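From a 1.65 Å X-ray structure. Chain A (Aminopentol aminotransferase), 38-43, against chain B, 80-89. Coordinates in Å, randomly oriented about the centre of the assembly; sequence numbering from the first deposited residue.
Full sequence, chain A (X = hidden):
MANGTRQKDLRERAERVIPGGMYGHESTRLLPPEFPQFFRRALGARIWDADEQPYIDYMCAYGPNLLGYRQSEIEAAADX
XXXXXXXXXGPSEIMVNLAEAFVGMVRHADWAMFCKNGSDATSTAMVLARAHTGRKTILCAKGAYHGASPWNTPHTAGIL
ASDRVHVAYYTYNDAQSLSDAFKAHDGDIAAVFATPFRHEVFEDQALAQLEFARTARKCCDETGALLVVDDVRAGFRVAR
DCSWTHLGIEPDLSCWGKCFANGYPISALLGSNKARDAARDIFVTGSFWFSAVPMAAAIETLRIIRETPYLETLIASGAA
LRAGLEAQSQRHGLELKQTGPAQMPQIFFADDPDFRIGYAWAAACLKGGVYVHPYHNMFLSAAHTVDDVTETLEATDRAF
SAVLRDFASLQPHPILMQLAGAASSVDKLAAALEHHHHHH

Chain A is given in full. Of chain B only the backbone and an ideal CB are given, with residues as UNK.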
ATOM      1  N   PHE A  38     -13.851  15.246   7.990  1.00 19.22           N
ATOM      2  CA  PHE A  38     -12.921  15.853   7.070  1.00 19.15           C
ATOM      3  C   PHE A  38     -12.132  16.990   7.728  1.00 18.62           C
ATOM      4  O   PHE A  38     -12.722  17.825   8.379  1.00 20.80           O
ATOM      5  CB  PHE A  38     -13.691  16.365   5.853  1.00 19.99           C
ATOM      6  CG  PHE A  38     -14.279  15.249   5.041  1.00 19.54           C
ATOM      7  CD1 PHE A  38     -13.444  14.431   4.295  1.00 19.82           C
ATOM      8  CD2 PHE A  38     -15.630  14.967   5.097  1.00 19.86           C
ATOM      9  CE1 PHE A  38     -13.963  13.385   3.560  1.00 19.99           C
ATOM     10  CE2 PHE A  38     -16.154  13.911   4.375  1.00 21.06           C
ATOM     11  CZ  PHE A  38     -15.317  13.129   3.597  1.00 21.87           C
ATOM     12  N   PHE A  39     -10.825  17.039   7.473  1.00 17.84           N
ATOM     13  CA  PHE A  39      -9.899  18.004   8.075  1.00 19.79           C
ATOM     14  C   PHE A  39      -9.256  18.911   7.017  1.00 20.31           C
ATOM     15  O   PHE A  39      -9.348  18.644   5.808  1.00 20.83           O
ATOM     16  CB  PHE A  39      -8.849  17.268   8.894  1.00 18.62           C
ATOM     17  CG  PHE A  39      -9.466  16.520  10.037  1.00 19.42           C
ATOM     18  CD1 PHE A  39     -10.057  15.278   9.838  1.00 20.29           C
ATOM     19  CD2 PHE A  39      -9.514  17.088  11.305  1.00 20.41           C
ATOM     20  CE1 PHE A  39     -10.661  14.617  10.899  1.00 21.94           C
ATOM     21  CE2 PHE A  39     -10.127  16.427  12.359  1.00 19.25           C
ATOM     22  CZ  PHE A  39     -10.685  15.189  12.158  1.00 20.46           C
ATOM     23  N   ARG A  40      -8.660  20.019   7.473  1.00 20.82           N
ATOM     24  CA  ARG A  40      -8.047  20.988   6.554  1.00 21.71           C
ATOM     25  C   ARG A  40      -6.527  21.007   6.717  1.00 20.06           C
ATOM     26  O   ARG A  40      -5.776  21.151   5.734  1.00 19.06           O
ATOM     27  CB  ARG A  40      -8.676  22.378   6.699  1.00 25.54           C
ATOM     28  CG  ARG A  40      -8.449  23.243   5.461  1.00 29.75           C
ATOM     29  CD  ARG A  40      -8.973  24.663   5.566  1.00 30.99           C
ATOM     30  NE  ARG A  40      -8.067  25.470   6.376  1.00 32.79           N
ATOM     31  CZ  ARG A  40      -6.959  26.058   5.932  1.00 32.49           C
ATOM     32  NH1 ARG A  40      -6.609  25.933   4.659  1.00 30.98           N
ATOM     33  NH2 ARG A  40      -6.216  26.774   6.758  1.00 29.45           N
ATOM     34  N   ARG A  41      -6.033  20.944   7.944  1.00 19.98           N
ATOM     35  CA  ARG A  41      -4.602  21.093   8.141  1.00 18.82           C
ATOM     36  C   ARG A  41      -4.206  20.513   9.497  1.00 17.37           C
ATOM     37  O   ARG A  41      -5.056  20.199  10.324  1.00 17.36           O
ATOM     38  CB  ARG A  41      -4.147  22.558   8.003  1.00 19.56           C
ATOM     39  CG  ARG A  41      -4.806  23.519   8.982  1.00 19.46           C
ATOM     40  CD  ARG A  41      -4.205  24.902   8.917  1.00 19.27           C
ATOM     41  NE  ARG A  41      -5.025  25.791   9.733  1.00 21.03           N
ATOM     42  CZ  ARG A  41      -4.594  26.510  10.771  1.00 21.86           C
ATOM     43  NH1 ARG A  41      -3.349  26.386  11.197  1.00 20.82           N
ATOM     44  NH2 ARG A  41      -5.404  27.390  11.344  1.00 20.33           N
ATOM     45  N   ALA A  42      -2.892  20.345   9.668  1.00 17.97           N
ATOM     46  CA  ALA A  42      -2.335  19.754  10.870  1.00 19.29           C
ATOM     47  C   ALA A  42      -0.964  20.345  11.119  1.00 18.95           C
ATOM     48  O   ALA A  42      -0.256  20.693  10.158  1.00 19.22           O
ATOM     49  CB  ALA A  42      -2.266  18.239  10.746  1.00 19.21           C
ATOM     50  N   LEU A  43      -0.571  20.402  12.408  1.00 17.99           N
ATOM     51  CA  LEU A  43       0.715  20.897  12.818  1.00 17.47           C
ATOM     52  C   LEU A  43       0.989  20.526  14.280  1.00 17.03           C
ATOM     53  O   LEU A  43       0.149  20.751  15.171  1.00 18.20           O
ATOM     54  CB  LEU A  43       0.748  22.424  12.655  1.00 18.87           C
ATOM     55  CG  LEU A  43       2.080  23.095  13.008  1.00 22.12           C
ATOM     56  CD1 LEU A  43       3.147  22.713  11.994  1.00 24.04           C
ATOM     57  CD2 LEU A  43       1.945  24.628  13.101  1.00 24.30           C
TER
ATOM     58  N   UNK B  80       1.624  22.636  -2.017  1.00 22.83           N
ATOM     59  CA  UNK B  80       0.548  23.392  -1.444  1.00 23.44           C
ATOM     60  C   UNK B  80      -0.154  22.550  -0.366  1.00 22.28           C
ATOM     61  O   UNK B  80      -0.508  23.048   0.716  1.00 22.24           O
ATOM     62  CB  UNK B  80      -0.434  23.832  -2.532  1.00 23.44           C
ATOM     63  N   UNK B  81      -0.408  21.271  -0.664  1.00 20.55           N
ATOM     64  CA  UNK B  81      -1.103  20.431   0.303  1.00 19.44           C
ATOM     65  C   UNK B  81      -0.173  20.096   1.473  1.00 19.46           C
ATOM     66  O   UNK B  81      -0.597  19.977   2.630  1.00 19.51           O
ATOM     67  CB  UNK B  81      -1.611  19.151  -0.364  1.00 19.44           C
ATOM     68  N   UNK B  82       1.112  19.939   1.195  1.00 19.29           N
ATOM     69  CA  UNK B  82       2.039  19.554   2.234  1.00 23.05           C
ATOM     70  C   UNK B  82       2.120  20.648   3.340  1.00 25.26           C
ATOM     71  O   UNK B  82       2.377  20.347   4.501  1.00 23.77           O
ATOM     72  CB  UNK B  82       3.418  19.295   1.623  1.00 23.05           C
ATOM     73  N   UNK B  83       1.905  21.905   2.966  1.00 21.23           N
ATOM     74  CA  UNK B  83       1.845  23.018   3.938  1.00 24.73           C
ATOM     75  C   UNK B  83       0.607  22.900   4.828  1.00 20.86           C
ATOM     76  O   UNK B  83       0.579  23.523   5.888  1.00 22.15           O
ATOM     77  CB  UNK B  83       1.836  24.365   3.212  1.00 24.73           C
ATOM     78  N   UNK B  84      -0.425  22.171   4.383  1.00 19.59           N
ATOM     79  CA  UNK B  84      -1.668  21.998   5.123  1.00 19.19           C
ATOM     80  C   UNK B  84      -1.586  20.730   5.989  1.00 21.03           C
ATOM     81  O   UNK B  84      -1.484  20.830   7.222  1.00 19.68           O
ATOM     82  CB  UNK B  84      -2.858  21.924   4.164  1.00 19.19           C
ATOM     83  N   UNK B  85      -1.554  19.551   5.358  1.00 18.75           N
ATOM     84  CA  UNK B  85      -1.483  18.312   6.131  1.00 19.40           C
ATOM     85  C   UNK B  85      -1.467  17.129   5.182  1.00 20.00           C
ATOM     86  O   UNK B  85      -1.966  17.265   4.037  1.00 17.15           O
ATOM     87  CB  UNK B  85      -2.655  18.203   7.109  1.00 19.40           C
ATOM     88  N   UNK B  86      -0.906  15.998   5.645  1.00 17.76           N
ATOM     89  CA  UNK B  86      -0.798  14.793   4.768  1.00 17.68           C
ATOM     90  C   UNK B  86      -1.576  13.640   5.433  1.00 16.94           C
ATOM     91  O   UNK B  86      -2.756  13.444   5.201  1.00 17.15           O
ATOM     92  CB  UNK B  86       0.662  14.397   4.541  1.00 17.68           C
ATOM     93  N   UNK B  87      -0.910  12.897   6.292  1.00 17.31           N
ATOM     94  CA  UNK B  87      -1.558  11.789   7.022  1.00 16.89           C
ATOM     95  C   UNK B  87      -2.092  12.290   8.365  1.00 16.38           C
ATOM     96  O   UNK B  87      -1.302  12.475   9.301  1.00 17.80           O
ATOM     97  CB  UNK B  87      -0.578  10.634   7.240  1.00 16.89           C
ATOM     98  N   UNK B  88      -3.413  12.442   8.463  1.00 16.54           N
ATOM     99  CA  UNK B  88      -4.067  13.076   9.618  1.00 17.84           C
ATOM    100  C   UNK B  88      -5.056  12.082  10.229  1.00 19.40           C
ATOM    101  O   UNK B  88      -5.250  10.999   9.710  1.00 18.70           O
ATOM    102  CB  UNK B  88      -4.778  14.368   9.211  1.00 17.84           C
ATOM    103  N   UNK B  89      -5.706  12.489  11.320  1.00 19.16           N
ATOM    104  CA  UNK B  89      -6.658  11.649  12.061  1.00 19.18           C
ATOM    105  C   UNK B  89      -7.905  11.342  11.222  1.00 18.74           C
ATOM    106  O   UNK B  89      -8.582  10.325  11.423  1.00 17.24           O
ATOM    107  CB  UNK B  89      -7.065  12.337  13.366  1.00 19.18           C
TER

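Residues 39-43 of chain A form a strand that runs past the C-terminal end of a chain B helix and the loop that follows. Position 80 lies on that helix, and its ideal CB has nothing of the chain A stretch within 5.5 Å, so this contact leaves the choice open; it is alanine, A80(B).

At position 81 CA-to-CB points sideways and the CB is also beyond reach, yet the carbonyl of R40(A) offers an acceptor that a long polar side chain could approach. The residue is Q81(B). Its NE2 lies 4.5 Å from R40(A) O, too far for a direct bond, and a water fills the gap, donating to R40(A) O (2.8 Å from the water O) and accepting from Q81(B) NE2 (2.9 Å from the water O). The same amide gives a hydrogen bond within its own chain, at 3.0 Å from Q81(B) NE2 to the O of position 85, and so ties the helix to the loop.

Positions 82 and 83 are unconstrained here, the first out of reach and the second pointing away; they are R82(B) and L83(B).

Position 84 meets the strand most intimately. Its carbonyl accepts the one direct hydrogen bond between the stretches, from A42(A) N to the O of 84 at 2.9 Å. The ideal CB sits 3.4 Å from R40(A) O and 4.1 Å from R41(A) CB, between that backbone carbonyl and the arginine CB, with the guanidinium end of R40(A) further out; leucine, methionine or a polar chain of similar length could fit. It is L84(B), whose CD2 packs 3.7 Å from R40(A) NH1.

At position 85 the chain leaves helical phi/psi with phi/psi of 180/155; a phi this far from the usual negative range is easiest for glycine. An ideal CB would point toward chain A and lie only 3.3 Å from A42(A) N and 3.6 Å from R41(A) CA, leaving little room. G85(B) avoids this crowding.

Positions 86 and 87 point away, so chain A sets no preference; they are D86(B) and T87(B).

Position 88 points toward chain A, with its ideal CB 4.9 Å from A42(A) CB and 5.0 Å from F39(A) CB. That spacing suits a long apolar chain such as methionine or leucine. M88(B) places SD 3.9 Å from A42(A) CB and CE 4.1 Å from F39(A) CB, bridging the two side chains.

Position 89 points sideways, its ideal CB 4.8 Å from F39(A) CZ; small or medium residues would suit. In T89(B) the backbone comes nearest, C lying 4.3 Å from F39(A) CE1.

Chain B, residues 80-89: AQRLLGDTMT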
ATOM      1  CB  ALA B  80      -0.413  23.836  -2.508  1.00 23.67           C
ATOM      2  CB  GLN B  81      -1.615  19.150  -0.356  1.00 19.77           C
ATOM      3  CG  GLN B  81      -2.413  18.277   0.606  1.00 19.97           C
ATOM      4  CD  GLN B  81      -3.636  18.992   1.134  1.00 20.10           C
ATOM      5  OE1 GLN B  81      -4.304  19.714   0.376  1.00 20.09           O
ATOM      6  NE2 GLN B  81      -3.992  18.731   2.396  1.00 16.65           N
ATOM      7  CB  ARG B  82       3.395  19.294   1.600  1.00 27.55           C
ATOM      8  CG  ARG B  82       4.331  18.474   2.467  1.00 35.98           C
ATOM      9  CD  ARG B  82       5.564  18.022   1.689  1.00 41.18           C
ATOM     10  NE  ARG B  82       5.238  17.251   0.500  1.00 43.30           N
ATOM     11  CZ  ARG B  82       5.472  17.640  -0.761  1.00 47.39           C
ATOM     12  NH1 ARG B  82       5.852  18.876  -1.008  1.00 41.33           N
ATOM     13  NH2 ARG B  82       5.346  16.782  -1.770  1.00 38.54           N
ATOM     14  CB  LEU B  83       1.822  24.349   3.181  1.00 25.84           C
ATOM     15  CG  LEU B  83       3.088  24.691   2.404  1.00 30.61           C
ATOM     16  CD1 LEU B  83       2.922  26.035   1.709  1.00 33.65           C
ATOM     17  CD2 LEU B  83       4.309  24.703   3.307  1.00 34.19           C
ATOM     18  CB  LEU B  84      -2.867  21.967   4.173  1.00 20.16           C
ATOM     19  CG  LEU B  84      -3.099  23.252   3.375  1.00 22.47           C
ATOM     20  CD1 LEU B  84      -4.324  23.111   2.507  1.00 22.08           C
ATOM     21  CD2 LEU B  84      -3.235  24.475   4.296  1.00 23.96           C
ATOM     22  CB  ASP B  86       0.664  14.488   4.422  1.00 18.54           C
ATOM     23  CG  ASP B  86       0.823  13.326   3.439  1.00 18.60           C
ATOM     24  OD1 ASP B  86      -0.181  12.982   2.790  1.00 17.35           O
ATOM     25  OD2 ASP B  86       1.948  12.776   3.342  1.00 19.87           O
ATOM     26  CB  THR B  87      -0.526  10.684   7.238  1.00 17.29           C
ATOM     27  OG1 THR B  87       0.020  10.362   5.964  1.00 18.22           O
ATOM     28  CG2 THR B  87      -1.114   9.475   7.940  1.00 18.16           C
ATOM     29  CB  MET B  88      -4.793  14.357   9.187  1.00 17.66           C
ATOM     30  CG  MET B  88      -3.862  15.387   8.552  1.00 19.65           C
ATOM     31  SD  MET B  88      -4.675  16.918   8.048  1.00 19.92           S
ATOM     32  CE  MET B  88      -5.565  16.460   6.561  1.00 22.60           C
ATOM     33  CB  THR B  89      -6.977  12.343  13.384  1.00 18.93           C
ATOM     34  OG1 THR B  89      -5.755  12.293  14.114  1.00 19.05           O
ATOM     35  CG2 THR B  89      -8.130  11.699  14.118  1.00 21.24           C
TER
HETATM   36  O   HOH W   1      -6.408  19.992   3.274  1.00 20.23           O
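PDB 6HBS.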